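Local coordinates for nuclease-like protein (Chaetomium thermophilum, PDB 6GRB) that binds four-way DNA junctions as the eukaryotic resolving enzyme GEN1 and probably cuts them, and 5'-flaps, as a metal-dependent endonuclease, at residues R108-T113 with A304-F309; D116-A121 with H279-S284; A126-Q131 with A286-L291; L329-L334 with V382-A387; A376-R381 with V443-L448. All coordinates share one frame; numbering follows the deposited sequence.

In the fold
Interactions 2 and 3 lie together in the nuclease part, their centres about 10 Å apart, and meet where Val282 packs on Tyr127; interaction 2 is partly buried, water-bridged and nearest the metal and DNA, whereas interaction 3 is a buried apolar helix pair. Interaction 1, also buried and apolar, adds a CH-pi contact and touches interaction 4 where Leu329 packs on Leu306 and Phe110; helices 303-313 and 318-340 are consecutive. Interaction 5 lies within the C-terminal domain, and interaction 4 joins that domain to helix 318-340; both use strand 377-384. Interaction 5 alone has direct hydrogen bonds between its segments, as befits sheet pairing.

Interaction 1. Residues R108-T113 with A304-F309; sequences RLFGFT and AGLREF
Leu109, at the C-terminal end of helix 104-109, faces Leu306 on helix 303-313 with the two CA atoms 6.1 Å apart, just before the first helix is closed by a Schellman motif at Gly111, whose positive phi of 66° turns the chain toward strand 113-116. Leu109 is the residue driven into the partner helix. Its CG stands beside the backbone N and anti to the carbonyl carbon (chi1 -74°). CD1 touches Phe309 CB at 3.6 Å, while CD2 rests against the backbone at Gly305 CA, 3.7 Å away. Glycine suits this spot because a helix surface with no side chain accepts the branched leucine tip directly against its main chain. Leu306 fills the angle between Leu109 and Phe110: its CD2 lies 3.8 Å from Leu109 CB and 3.6 Å from Phe110 CE1. Its other methyl, CD1, sits over one face of the Phe110 ring, 4.1 Å from the centroid and 19° off the normal, a CH-pi contact in which the two side chains cross at about a right angle. The same ring meets Phe64 of helix 55-70 edge-to-face, so this ring, just past helix 104-109, packs against helices 55-70 and 303-313. Asp302 accepts the backbone N-H of Gly305 with OD1 and is also linked to the Leu109 backbone. With no hydrogen bond running directly between the two segments, the join rests on the fit of branched aliphatic groups to a bare helix turn and an aromatic face, apolar chemistry suited to a largely buried join.

Interaction 2. Residues D116-A121 with H279-S284; sequences DAPGEA and HPVVSS
Pro118 and Val281 contribute the greater part of this contact, and the proline ring does most of the touching. Its CG lies over the face of the peptide group linking Val282 to Ser283, 3.3 Å from Val282 C and almost straight above it. A compact, rigid ring suits such a place, since it can lie close against a flat backbone group without asking for a polar partner. Next to it in the ring, CD approaches Ser283 OG at 3.8 Å; that hydroxyl, set beside its own backbone N (chi1 -70°), is hydrogen-bonded to Glu124 of helix 121-130. Val281 contributes in two ways. Its CG1 methyl reaches the ring at CG over a loose 4.3 Å, and its carbonyl oxygen is gripped by two waters. The first water donates to Val281 O at 2.8 Å and also to Glu120 O, while accepting the N-H of Gly119; the second donates to Val281 O at 3.0 Å and accepts the N-H of Glu120. The segment 116-121 is the turn between strand 113-116 and helix 121-130, a strand-to-helix connection of the XPG nuclease fold, with Glu120 at the N-cap. The helix soon presents Glu122, which binds metal in other structures of this protein though not in this model, and the glycine position lies about 12 Å from the bound magnesium ion. Gly119 adopts phi/psi of -120°/-121°, a combination readily reached by a residue without CB. Beyond the bend, the carboxylate of Glu120 is held by the hydroxyl of Tyr276, from the helix leading into 279-284.

Interaction 3. Residues A126-Q131 with A286-L291; sequences AYLEQQ and ATIERL
Leu291 donates its backbone N-H to Thr287 O at 2.9 Å, a regular helical bond that keeps this turn of helix 285-294 wound, so that Leu291 and Ile288, three residues apart, both point at helix 121-130. The short axes of the two helices pass 11.6 Å apart at a signed angle of -66°, a separation filled by the branched side chains of Ile288, Leu128 and Leu291 and by the Tyr127 ring. Ile288 is the central projection. Its CG1 lies 3.5 Å from Tyr127 CE2, obliquely to the ring, and chi2 of -52° bends CD1 round to touch Leu128 CD2 at 3.7 Å. On its other branch, CG2 reaches Gln131 CB at 4.1 Å. With CG anti to the backbone N (chi1 -175°), Tyr127 brings the ring to Ile288; a broad, flat ring suits this partly exposed border. Gln131 CG lies over one ring face toward its rim, 3.7 Å above the plane. Deeper in, Leu128 CD2 meets Leu291 CD1 at 3.6 Å with the side chains crossing at about a right angle, and both leucines also pack on His115 of strand 113-116. The backbone O of Gln131, at the end of the helix, is hydrogen-bonded by Arg292. Since the branched side chains meet without a hydrogen bond between the segments, the helices are held by shape and apolar burial, with the tyrosine ring and glutamine stem bordering the aliphatic centre.

Interaction 4. Residues L329-L334 with V382-A387; sequences LAPGLL and VSFIPA
Ala330 of helix 318-340 comes within 5.3 Å of Pro386, CA to CA, and one turn on the helix draws back, Leu334 and Phe384 being 8.5 Å apart by the same measure; the short axes of helix 329-334 and strand 382-384 make an angle of 112°. Between these points the helix is kinked where Pro331 has no N-H and the N of Gly332 makes no bond to the turn before. Phe384 fills the wedge. Its CG takes the crowded position between backbone N and carbonyl carbon (chi1 58°), and the ring reaches three helix residues with different rim atoms, each meeting oblique: CD1 touches Leu334 CD2 at 3.8 Å, CE2 touches Ala330 CB at 3.9 Å, and CZ lies 4.2 Å from Pro331 CG. Small alanine suits the narrow end, where its CB also meets Pro386 CB at 3.9 Å, whereas leucine spans the wider one. Pro386, in the first turn of helix 386-390 after the N-cap Ile385, needs no N-H there. An aromatic from a three-stranded antiparallel sheet is thus seated on a long helix, consistent with the docking of the GEN1 chromodomain, an SH3-like C-terminal domain, on the nuclease core.

Interaction 5. Residues A376-R381 with V443-L448; sequences ATPELR and VPETIL
Leu380 overlaps Leu448 obliquely, its CB only 3.4 Å from Leu448 CD1, while its own CD1 extends to 4.0 Å from Glu445 CG. Thus a strand leucine lies against both an apolar side chain and the aliphatic stem of a charged one on helix 445-451; Val456 of helix 453-464 touches both leucines. The backbones are paired too. Leu380 N gives its hydrogen to Val443 O at 2.9 Å, and Val443 N returns one to Leu380 O at 3.1 Å, a hydrogen-bonded antiparallel pair. The adjacent Glu379 and Pro444 form a non-hydrogen-bonded pair with CA atoms 4.1 Å apart, a place well suited to proline because no N-H is called for; here Glu379 CA also makes a C-H...O contact of 3.3 Å with Val443 O. These strands are the middle and one outer strand of the three-stranded antiparallel sheet in the GEN1 C-terminal domain, consistent with its chromodomain fold, and the outer strand runs straight into a helix with Pro444 as N-cap. A third bond comes from the first residue of that helix: Glu445 N to Pro378 O at 2.8 Å, nearly linear at 176°, although the donor is tilted 32° from the carbonyl plane. Glu445 CG is anti to the backbone N (chi1 -177°), and the extended chain beyond carries OE1 to within 3.4 Å of Pro378 CB. That oxygen forms a salt bridge with Arg368, and Glu379 OE2 does the same with Arg369, both arginines belonging to the other outer strand, 364-371.

Interaction 1. Residues R108-T113 with A304-F309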
# COMPACT_ATOMS: atom_id res chain seq x y z
N ARG A 108 -2.93 16.21 -3.44
CA ARG A 108 -2.12 17.41 -3.19
C ARG A 108 -2.55 18.10 -1.90
O ARG A 108 -1.73 18.40 -1.04
CB ARG A 108 -2.21 18.38 -4.38
N LEU A 109 -3.87 18.32 -1.75
CA LEU A 109 -4.41 18.99 -0.57
C LEU A 109 -3.94 18.35 0.73
O LEU A 109 -3.74 19.06 1.73
CB LEU A 109 -5.93 19.01 -0.63
CG LEU A 109 -6.51 20.01 -1.64
CD1 LEU A 109 -8.01 19.95 -1.70
CD2 LEU A 109 -6.03 21.42 -1.28
N PHE A 110 -3.74 17.03 0.74
CA PHE A 110 -3.24 16.33 1.91
C PHE A 110 -1.71 16.34 1.98
O PHE A 110 -1.14 15.74 2.89
CB PHE A 110 -3.74 14.87 1.92
CG PHE A 110 -5.04 14.65 2.66
CD1 PHE A 110 -6.25 14.91 2.04
CD2 PHE A 110 -5.05 14.18 3.97
CE1 PHE A 110 -7.45 14.73 2.72
CE2 PHE A 110 -6.23 13.96 4.64
CZ PHE A 110 -7.44 14.24 4.01
N GLY A 111 -1.05 17.02 1.05
CA GLY A 111 0.40 16.96 0.98
C GLY A 111 0.95 15.60 0.63
O GLY A 111 2.04 15.25 1.09
N PHE A 112 0.22 14.79 -0.15
CA PHE A 112 0.74 13.50 -0.57
C PHE A 112 1.24 13.63 -2.00
O PHE A 112 1.08 14.66 -2.64
CB PHE A 112 -0.31 12.38 -0.44
CG PHE A 112 -0.75 12.10 0.99
CD1 PHE A 112 0.05 12.44 2.07
CD2 PHE A 112 -1.97 11.48 1.25
CE1 PHE A 112 -0.36 12.15 3.38
CE2 PHE A 112 -2.39 11.21 2.56
CZ PHE A 112 -1.58 11.54 3.63
N THR A 113 1.89 12.59 -2.50
CA THR A 113 2.53 12.61 -3.80
C THR A 113 1.71 11.79 -4.77
O THR A 113 1.23 10.71 -4.42
CB THR A 113 3.95 12.06 -3.73
OG1 THR A 113 4.67 12.78 -2.73
CG2 THR A 113 4.65 12.20 -5.08
N ALA A 304 -7.16 25.31 4.46
CA ALA A 304 -8.17 26.09 3.75
C ALA A 304 -8.52 25.45 2.42
O ALA A 304 -9.65 25.61 1.94
CB ALA A 304 -7.67 27.53 3.54
N GLY A 305 -7.58 24.74 1.80
CA GLY A 305 -7.88 24.05 0.56
C GLY A 305 -8.82 22.88 0.77
O GLY A 305 -9.77 22.69 0.01
N LEU A 306 -8.56 22.07 1.81
CA LEU A 306 -9.48 21.01 2.19
C LEU A 306 -10.83 21.56 2.63
O LEU A 306 -11.86 20.91 2.40
CB LEU A 306 -8.88 20.16 3.31
CG LEU A 306 -7.92 19.07 2.87
CD1 LEU A 306 -7.32 18.35 4.12
CD2 LEU A 306 -8.62 18.09 1.96
N ARG A 307 -10.86 22.74 3.28
CA ARG A 307 -12.16 23.31 3.62
C ARG A 307 -12.96 23.67 2.38
O ARG A 307 -14.15 23.37 2.30
CB ARG A 307 -12.02 24.51 4.53
CG ARG A 307 -13.37 25.15 4.84
CD ARG A 307 -14.24 24.24 5.72
NE ARG A 307 -15.63 24.70 5.77
CZ ARG A 307 -16.66 24.02 5.29
NH1 ARG A 307 -17.88 24.53 5.37
NH2 ARG A 307 -16.50 22.82 4.75
N GLU A 308 -12.32 24.29 1.38
CA GLU A 308 -13.04 24.56 0.13
C GLU A 308 -13.41 23.28 -0.61
O GLU A 308 -14.54 23.15 -1.11
CB GLU A 308 -12.22 25.48 -0.78
N PHE A 309 -12.50 22.29 -0.66
CA PHE A 309 -12.80 21.02 -1.31
C PHE A 309 -14.02 20.32 -0.70
O PHE A 309 -14.92 19.87 -1.43
CB PHE A 309 -11.58 20.09 -1.25
CG PHE A 309 -11.76 18.78 -1.99
CD1 PHE A 309 -12.36 17.69 -1.37
CD2 PHE A 309 -11.31 18.64 -3.30
CE1 PHE A 309 -12.52 16.50 -2.04
CE2 PHE A 309 -11.45 17.43 -3.98
CZ PHE A 309 -12.07 16.36 -3.35

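Interaction 2. Residues D116-A121 with H279-S284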
# COMPACT_ATOMS: atom_id res chain seq x y z
N ASP A 116 2.48 9.47 -12.00
CA ASP A 116 1.90 8.80 -13.16
C ASP A 116 2.96 7.85 -13.71
O ASP A 116 4.01 8.30 -14.16
CB ASP A 116 1.45 9.80 -14.21
CG ASP A 116 0.52 10.86 -13.62
OD1 ASP A 116 -0.72 10.64 -13.61
OD2 ASP A 116 1.03 11.91 -13.14
N ALA A 117 2.70 6.55 -13.61
CA ALA A 117 3.58 5.56 -14.23
C ALA A 117 3.51 5.71 -15.75
O ALA A 117 2.50 6.16 -16.29
CB ALA A 117 3.17 4.15 -13.83
N PRO A 118 4.57 5.35 -16.47
CA PRO A 118 4.45 5.37 -17.94
C PRO A 118 3.55 4.27 -18.46
O PRO A 118 2.78 4.50 -19.40
CB PRO A 118 5.90 5.20 -18.42
CG PRO A 118 6.56 4.44 -17.30
CD PRO A 118 5.91 4.93 -16.03
N GLY A 119 3.60 3.07 -17.86
CA GLY A 119 2.72 1.99 -18.23
C GLY A 119 1.85 1.50 -17.10
O GLY A 119 1.08 2.25 -16.49
N GLU A 120 1.97 0.21 -16.79
CA GLU A 120 1.22 -0.35 -15.68
C GLU A 120 1.71 0.18 -14.35
O GLU A 120 2.91 0.17 -14.06
CB GLU A 120 1.32 -1.86 -15.69
CG GLU A 120 0.62 -2.42 -16.88
CD GLU A 120 0.77 -3.89 -16.93
OE1 GLU A 120 1.59 -4.39 -16.13
OE2 GLU A 120 0.06 -4.54 -17.74
N ALA A 121 0.75 0.59 -13.51
CA ALA A 121 1.08 1.10 -12.18
C ALA A 121 1.75 0.04 -11.31
O ALA A 121 2.69 0.36 -10.58
CB ALA A 121 -0.18 1.66 -11.51
N HIS A 279 11.49 -6.95 -18.25
CA HIS A 279 11.84 -5.55 -18.50
C HIS A 279 10.58 -4.72 -18.71
O HIS A 279 10.35 -4.19 -19.80
CB HIS A 279 12.76 -5.44 -19.72
CG HIS A 279 14.04 -6.21 -19.59
ND1 HIS A 279 14.18 -7.51 -20.04
CD2 HIS A 279 15.25 -5.86 -19.07
CE1 HIS A 279 15.41 -7.93 -19.80
NE2 HIS A 279 16.08 -6.95 -19.22
N PRO A 280 9.73 -4.60 -17.68
CA PRO A 280 8.48 -3.85 -17.85
C PRO A 280 8.75 -2.38 -18.14
O PRO A 280 9.85 -1.87 -17.93
CB PRO A 280 7.78 -4.04 -16.49
CG PRO A 280 8.87 -4.25 -15.52
CD PRO A 280 9.95 -5.00 -16.27
N VAL A 281 7.73 -1.70 -18.65
CA VAL A 281 7.86 -0.29 -19.00
C VAL A 281 7.73 0.52 -17.71
O VAL A 281 6.64 0.62 -17.15
CB VAL A 281 6.81 0.14 -20.02
CG1 VAL A 281 7.06 1.57 -20.46
CG2 VAL A 281 6.80 -0.79 -21.20
N VAL A 282 8.84 1.08 -17.24
CA VAL A 282 8.87 1.89 -16.03
C VAL A 282 9.48 3.26 -16.32
O VAL A 282 9.91 3.55 -17.44
CB VAL A 282 9.64 1.19 -14.90
CG1 VAL A 282 8.92 -0.04 -14.47
CG2 VAL A 282 11.04 0.87 -15.37
N SER A 283 9.50 4.10 -15.30
CA SER A 283 10.02 5.46 -15.44
C SER A 283 11.48 5.45 -15.88
O SER A 283 12.24 4.53 -15.59
CB SER A 283 9.89 6.21 -14.12
OG SER A 283 8.55 6.50 -13.81
N SER A 284 11.86 6.53 -16.56
CA SER A 284 13.23 6.71 -17.00
C SER A 284 14.16 6.78 -15.79
O SER A 284 13.72 7.08 -14.68
CB SER A 284 13.35 7.99 -17.82
OG SER A 284 13.38 9.11 -16.94
O HOH W 1 4.69 1.80 -15.54
O HOH W 2 4.16 -1.11 -17.45

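Interaction 3. Residues A126-Q131 with A286-L291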
# COMPACT_ATOMS: atom_id res chain seq x y z
N ALA A 126 6.44 -1.52 -8.06
CA ALA A 126 7.49 -2.49 -7.75
C ALA A 126 8.87 -1.93 -8.08
O ALA A 126 9.83 -2.11 -7.33
CB ALA A 126 7.23 -3.79 -8.50
N TYR A 127 8.98 -1.26 -9.23
CA TYR A 127 10.25 -0.64 -9.60
C TYR A 127 10.65 0.42 -8.58
O TYR A 127 11.83 0.53 -8.23
CB TYR A 127 10.13 -0.07 -11.02
CG TYR A 127 11.42 0.49 -11.57
CD1 TYR A 127 12.56 -0.29 -11.68
CD2 TYR A 127 11.50 1.81 -11.98
CE1 TYR A 127 13.73 0.22 -12.18
CE2 TYR A 127 12.66 2.33 -12.50
CZ TYR A 127 13.77 1.53 -12.60
OH TYR A 127 14.94 2.07 -13.11
N LEU A 128 9.70 1.22 -8.09
CA LEU A 128 10.05 2.25 -7.10
C LEU A 128 10.56 1.63 -5.81
O LEU A 128 11.36 2.24 -5.10
CB LEU A 128 8.84 3.14 -6.80
CG LEU A 128 8.22 4.00 -7.89
CD1 LEU A 128 7.07 4.86 -7.34
CD2 LEU A 128 9.26 4.83 -8.63
N GLU A 129 10.10 0.43 -5.48
CA GLU A 129 10.57 -0.23 -4.27
C GLU A 129 11.97 -0.81 -4.46
O GLU A 129 12.81 -0.69 -3.56
CB GLU A 129 9.59 -1.33 -3.84
CG GLU A 129 10.24 -2.34 -2.95
CD GLU A 129 9.32 -3.45 -2.48
OE1 GLU A 129 8.24 -3.63 -3.05
OE2 GLU A 129 9.69 -4.15 -1.53
N GLN A 130 12.26 -1.41 -5.61
CA GLN A 130 13.60 -1.97 -5.77
C GLN A 130 14.65 -0.89 -6.01
O GLN A 130 15.83 -1.13 -5.74
CB GLN A 130 13.59 -3.06 -6.85
CG GLN A 130 13.60 -2.64 -8.30
CD GLN A 130 13.26 -3.84 -9.25
OE1 GLN A 130 13.44 -5.03 -8.89
NE2 GLN A 130 12.76 -3.52 -10.46
N GLN A 131 14.26 0.31 -6.45
CA GLN A 131 15.14 1.48 -6.49
C GLN A 131 15.22 2.22 -5.16
O GLN A 131 15.98 3.19 -5.04
CB GLN A 131 14.66 2.44 -7.58
CG GLN A 131 14.82 1.85 -8.97
CD GLN A 131 16.28 1.59 -9.30
OE1 GLN A 131 17.14 2.43 -9.03
NE2 GLN A 131 16.58 0.42 -9.83
N ALA A 286 16.24 9.19 -15.18
CA ALA A 286 16.19 10.56 -14.69
C ALA A 286 14.95 10.80 -13.85
O ALA A 286 14.97 11.64 -12.94
CB ALA A 286 16.24 11.55 -15.86
N THR A 287 13.85 10.09 -14.12
CA THR A 287 12.66 10.26 -13.30
C THR A 287 12.86 9.65 -11.91
O THR A 287 12.43 10.23 -10.90
CB THR A 287 11.44 9.66 -14.00
OG1 THR A 287 11.11 10.47 -15.14
CG2 THR A 287 10.25 9.63 -13.09
N ILE A 288 13.52 8.49 -11.83
CA ILE A 288 13.85 7.92 -10.53
C ILE A 288 14.72 8.88 -9.73
O ILE A 288 14.51 9.07 -8.53
CB ILE A 288 14.54 6.56 -10.68
CG1 ILE A 288 13.58 5.55 -11.34
CG2 ILE A 288 15.02 6.09 -9.31
CD1 ILE A 288 12.23 5.46 -10.66
N GLU A 289 15.69 9.54 -10.37
CA GLU A 289 16.51 10.48 -9.63
C GLU A 289 15.70 11.70 -9.19
O GLU A 289 15.88 12.18 -8.06
CB GLU A 289 17.74 10.89 -10.45
CG GLU A 289 19.03 10.22 -9.98
CD GLU A 289 19.32 10.54 -8.50
OE1 GLU A 289 19.96 11.60 -8.22
OE2 GLU A 289 18.88 9.75 -7.62
N ARG A 290 14.81 12.20 -10.04
CA ARG A 290 13.88 13.24 -9.60
C ARG A 290 13.14 12.82 -8.33
O ARG A 290 13.10 13.56 -7.34
CB ARG A 290 12.88 13.57 -10.72
CG ARG A 290 11.97 14.77 -10.44
CD ARG A 290 11.19 15.22 -11.68
NE ARG A 290 10.28 14.16 -12.13
CZ ARG A 290 9.22 13.73 -11.43
NH1 ARG A 290 8.93 14.28 -10.23
NH2 ARG A 290 8.45 12.76 -11.91
N LEU A 291 12.56 11.61 -8.34
CA LEU A 291 11.83 11.14 -7.17
C LEU A 291 12.72 11.04 -5.94
O LEU A 291 12.26 11.26 -4.81
CB LEU A 291 11.19 9.79 -7.46
CG LEU A 291 10.14 9.82 -8.58
CD1 LEU A 291 9.51 8.43 -8.80
CD2 LEU A 291 9.09 10.86 -8.27

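Interaction 4. Residues L329-L334 with V382-A387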
# COMPACT_ATOMS: atom_id res chain seq x y z
N LEU A 329 -10.32 15.76 10.81
CA LEU A 329 -8.93 16.01 10.45
C LEU A 329 -8.01 16.12 11.66
O LEU A 329 -6.81 15.90 11.52
CB LEU A 329 -8.84 17.29 9.61
CG LEU A 329 -7.53 17.52 8.85
CD1 LEU A 329 -7.34 16.38 7.88
CD2 LEU A 329 -7.53 18.87 8.14
N ALA A 330 -8.54 16.49 12.83
CA ALA A 330 -7.66 16.92 13.92
C ALA A 330 -6.69 15.84 14.40
O ALA A 330 -5.49 16.15 14.53
CB ALA A 330 -8.51 17.46 15.08
N PRO A 331 -7.11 14.60 14.69
CA PRO A 331 -6.12 13.60 15.11
C PRO A 331 -5.01 13.39 14.09
O PRO A 331 -3.85 13.16 14.47
CB PRO A 331 -6.96 12.33 15.32
CG PRO A 331 -8.35 12.79 15.48
CD PRO A 331 -8.47 14.03 14.64
N GLY A 332 -5.34 13.49 12.80
CA GLY A 332 -4.34 13.29 11.76
C GLY A 332 -3.26 14.36 11.76
O GLY A 332 -2.07 14.05 11.70
N LEU A 333 -3.66 15.64 11.77
CA LEU A 333 -2.68 16.71 11.87
C LEU A 333 -1.83 16.60 13.12
O LEU A 333 -0.66 17.00 13.12
CB LEU A 333 -3.35 18.08 11.88
CG LEU A 333 -3.91 18.70 10.61
CD1 LEU A 333 -4.65 19.98 11.01
CD2 LEU A 333 -2.81 18.97 9.61
N LEU A 334 -2.40 16.10 14.22
CA LEU A 334 -1.61 15.87 15.43
C LEU A 334 -0.42 14.97 15.12
O LEU A 334 0.72 15.27 15.51
CB LEU A 334 -2.49 15.28 16.53
CG LEU A 334 -1.99 14.85 17.92
CD1 LEU A 334 -1.45 16.07 18.66
CD2 LEU A 334 -3.04 14.15 18.79
N VAL A 382 -4.07 10.78 24.33
CA VAL A 382 -3.75 12.20 24.36
C VAL A 382 -4.91 13.16 24.13
O VAL A 382 -5.81 12.90 23.33
CB VAL A 382 -2.64 12.53 23.35
CG1 VAL A 382 -2.39 14.03 23.30
CG2 VAL A 382 -1.36 11.79 23.70
N SER A 383 -4.84 14.29 24.82
CA SER A 383 -5.83 15.35 24.74
C SER A 383 -5.30 16.47 23.88
O SER A 383 -4.12 16.67 23.81
CB SER A 383 -6.17 15.91 26.12
OG SER A 383 -5.07 16.53 26.74
N PHE A 384 -6.21 17.21 23.27
CA PHE A 384 -5.90 18.27 22.32
C PHE A 384 -7.19 19.05 22.04
O PHE A 384 -8.29 18.57 22.32
CB PHE A 384 -5.31 17.72 21.02
CG PHE A 384 -6.20 16.72 20.32
CD1 PHE A 384 -6.17 15.38 20.66
CD2 PHE A 384 -7.07 17.13 19.32
CE1 PHE A 384 -6.99 14.47 20.02
CE2 PHE A 384 -7.89 16.21 18.68
CZ PHE A 384 -7.84 14.88 19.03
N ILE A 385 -7.04 20.24 21.48
CA ILE A 385 -8.17 21.09 21.14
C ILE A 385 -8.36 21.04 19.62
O ILE A 385 -7.55 21.65 18.90
CB ILE A 385 -7.98 22.54 21.63
CG1 ILE A 385 -7.60 22.57 23.12
CG2 ILE A 385 -9.26 23.36 21.38
CD1 ILE A 385 -8.76 22.40 24.09
N PRO A 386 -9.37 20.34 19.11
CA PRO A 386 -9.49 20.17 17.65
C PRO A 386 -9.43 21.46 16.85
O PRO A 386 -8.64 21.56 15.90
CB PRO A 386 -10.84 19.45 17.50
CG PRO A 386 -10.97 18.66 18.75
CD PRO A 386 -10.35 19.51 19.85
N ALA A 387 -10.24 22.47 17.20
CA ALA A 387 -10.23 23.73 16.47
C ALA A 387 -8.92 24.49 16.64
O ALA A 387 -8.48 25.19 15.72
CB ALA A 387 -11.41 24.61 16.91

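Interaction 5. Residues A376-R381 with V443-L448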
# COMPACT_ATOMS: atom_id res chain seq x y z
N ALA A 376 -0.61 -4.80 19.24
CA ALA A 376 -0.00 -4.37 20.50
C ALA A 376 1.09 -3.32 20.31
O ALA A 376 2.14 -3.37 20.95
CB ALA A 376 0.53 -5.57 21.28
N THR A 377 0.87 -2.36 19.42
CA THR A 377 1.70 -1.16 19.43
C THR A 377 1.32 -0.30 20.63
O THR A 377 0.13 -0.01 20.83
CB THR A 377 1.53 -0.34 18.17
OG1 THR A 377 1.68 -1.18 17.03
CG2 THR A 377 2.59 0.75 18.13
N PRO A 378 2.28 0.12 21.45
CA PRO A 378 1.95 0.97 22.60
C PRO A 378 1.37 2.30 22.14
O PRO A 378 1.93 2.98 21.29
CB PRO A 378 3.30 1.16 23.31
CG PRO A 378 4.08 -0.05 22.92
CD PRO A 378 3.66 -0.39 21.52
N GLU A 379 0.23 2.67 22.71
CA GLU A 379 -0.41 3.94 22.40
C GLU A 379 -0.64 4.71 23.68
O GLU A 379 -0.82 4.12 24.75
CB GLU A 379 -1.74 3.74 21.67
CG GLU A 379 -1.58 3.22 20.24
CD GLU A 379 -2.92 2.97 19.58
OE1 GLU A 379 -3.18 3.57 18.52
OE2 GLU A 379 -3.72 2.19 20.13
N LEU A 380 -0.61 6.02 23.57
CA LEU A 380 -0.89 6.91 24.69
C LEU A 380 -2.16 7.69 24.40
O LEU A 380 -2.39 8.13 23.26
CB LEU A 380 0.29 7.85 24.96
CG LEU A 380 1.59 7.21 25.49
CD1 LEU A 380 2.66 8.25 25.77
CD2 LEU A 380 1.30 6.40 26.75
N ARG A 381 -3.00 7.84 25.42
CA ARG A 381 -4.27 8.56 25.30
C ARG A 381 -4.00 10.05 25.44
O ARG A 381 -3.66 10.53 26.52
CB ARG A 381 -5.24 8.09 26.38
CG ARG A 381 -6.62 8.68 26.28
CD ARG A 381 -7.35 8.14 25.07
NE ARG A 381 -8.78 8.36 25.18
CZ ARG A 381 -9.67 8.07 24.22
NH1 ARG A 381 -9.26 7.53 23.08
NH2 ARG A 381 -10.97 8.32 24.41
N VAL A 443 -2.62 7.75 20.21
CA VAL A 443 -1.50 7.99 19.29
C VAL A 443 -0.36 7.07 19.69
O VAL A 443 -0.10 6.89 20.89
CB VAL A 443 -1.09 9.47 19.30
CG1 VAL A 443 0.08 9.70 18.35
CG2 VAL A 443 -2.27 10.34 18.90
N PRO A 444 0.32 6.43 18.72
CA PRO A 444 1.44 5.52 19.06
C PRO A 444 2.52 6.21 19.87
O PRO A 444 2.97 7.30 19.53
CB PRO A 444 1.95 5.07 17.69
CG PRO A 444 0.72 5.13 16.81
CD PRO A 444 -0.09 6.31 17.31
N GLU A 445 2.95 5.54 20.95
CA GLU A 445 3.88 6.13 21.91
C GLU A 445 5.17 6.61 21.24
O GLU A 445 5.73 7.64 21.64
CB GLU A 445 4.20 5.11 23.02
CG GLU A 445 5.11 5.64 24.10
CD GLU A 445 5.50 4.56 25.12
OE1 GLU A 445 5.49 3.37 24.74
OE2 GLU A 445 5.83 4.90 26.29
N THR A 446 5.67 5.89 20.23
CA THR A 446 6.94 6.36 19.70
C THR A 446 6.77 7.59 18.83
O THR A 446 7.70 8.40 18.71
CB THR A 446 7.69 5.25 18.95
OG1 THR A 446 6.90 4.76 17.87
CG2 THR A 446 8.06 4.12 19.87
N ILE A 447 5.59 7.80 18.25
CA ILE A 447 5.37 9.07 17.57
C ILE A 447 5.34 10.22 18.59
O ILE A 447 5.81 11.32 18.31
CB ILE A 447 4.09 9.02 16.70
CG1 ILE A 447 4.34 8.20 15.45
CG2 ILE A 447 3.62 10.42 16.31
CD1 ILE A 447 3.25 8.28 14.44
N LEU A 448 4.86 9.96 19.79
CA LEU A 448 4.80 11.01 20.81
C LEU A 448 6.16 11.29 21.44
O LEU A 448 6.41 12.41 21.90
CB LEU A 448 3.78 10.64 21.89
CG LEU A 448 2.30 10.46 21.52
CD1 LEU A 448 1.51 10.22 22.79
CD2 LEU A 448 1.77 11.65 20.77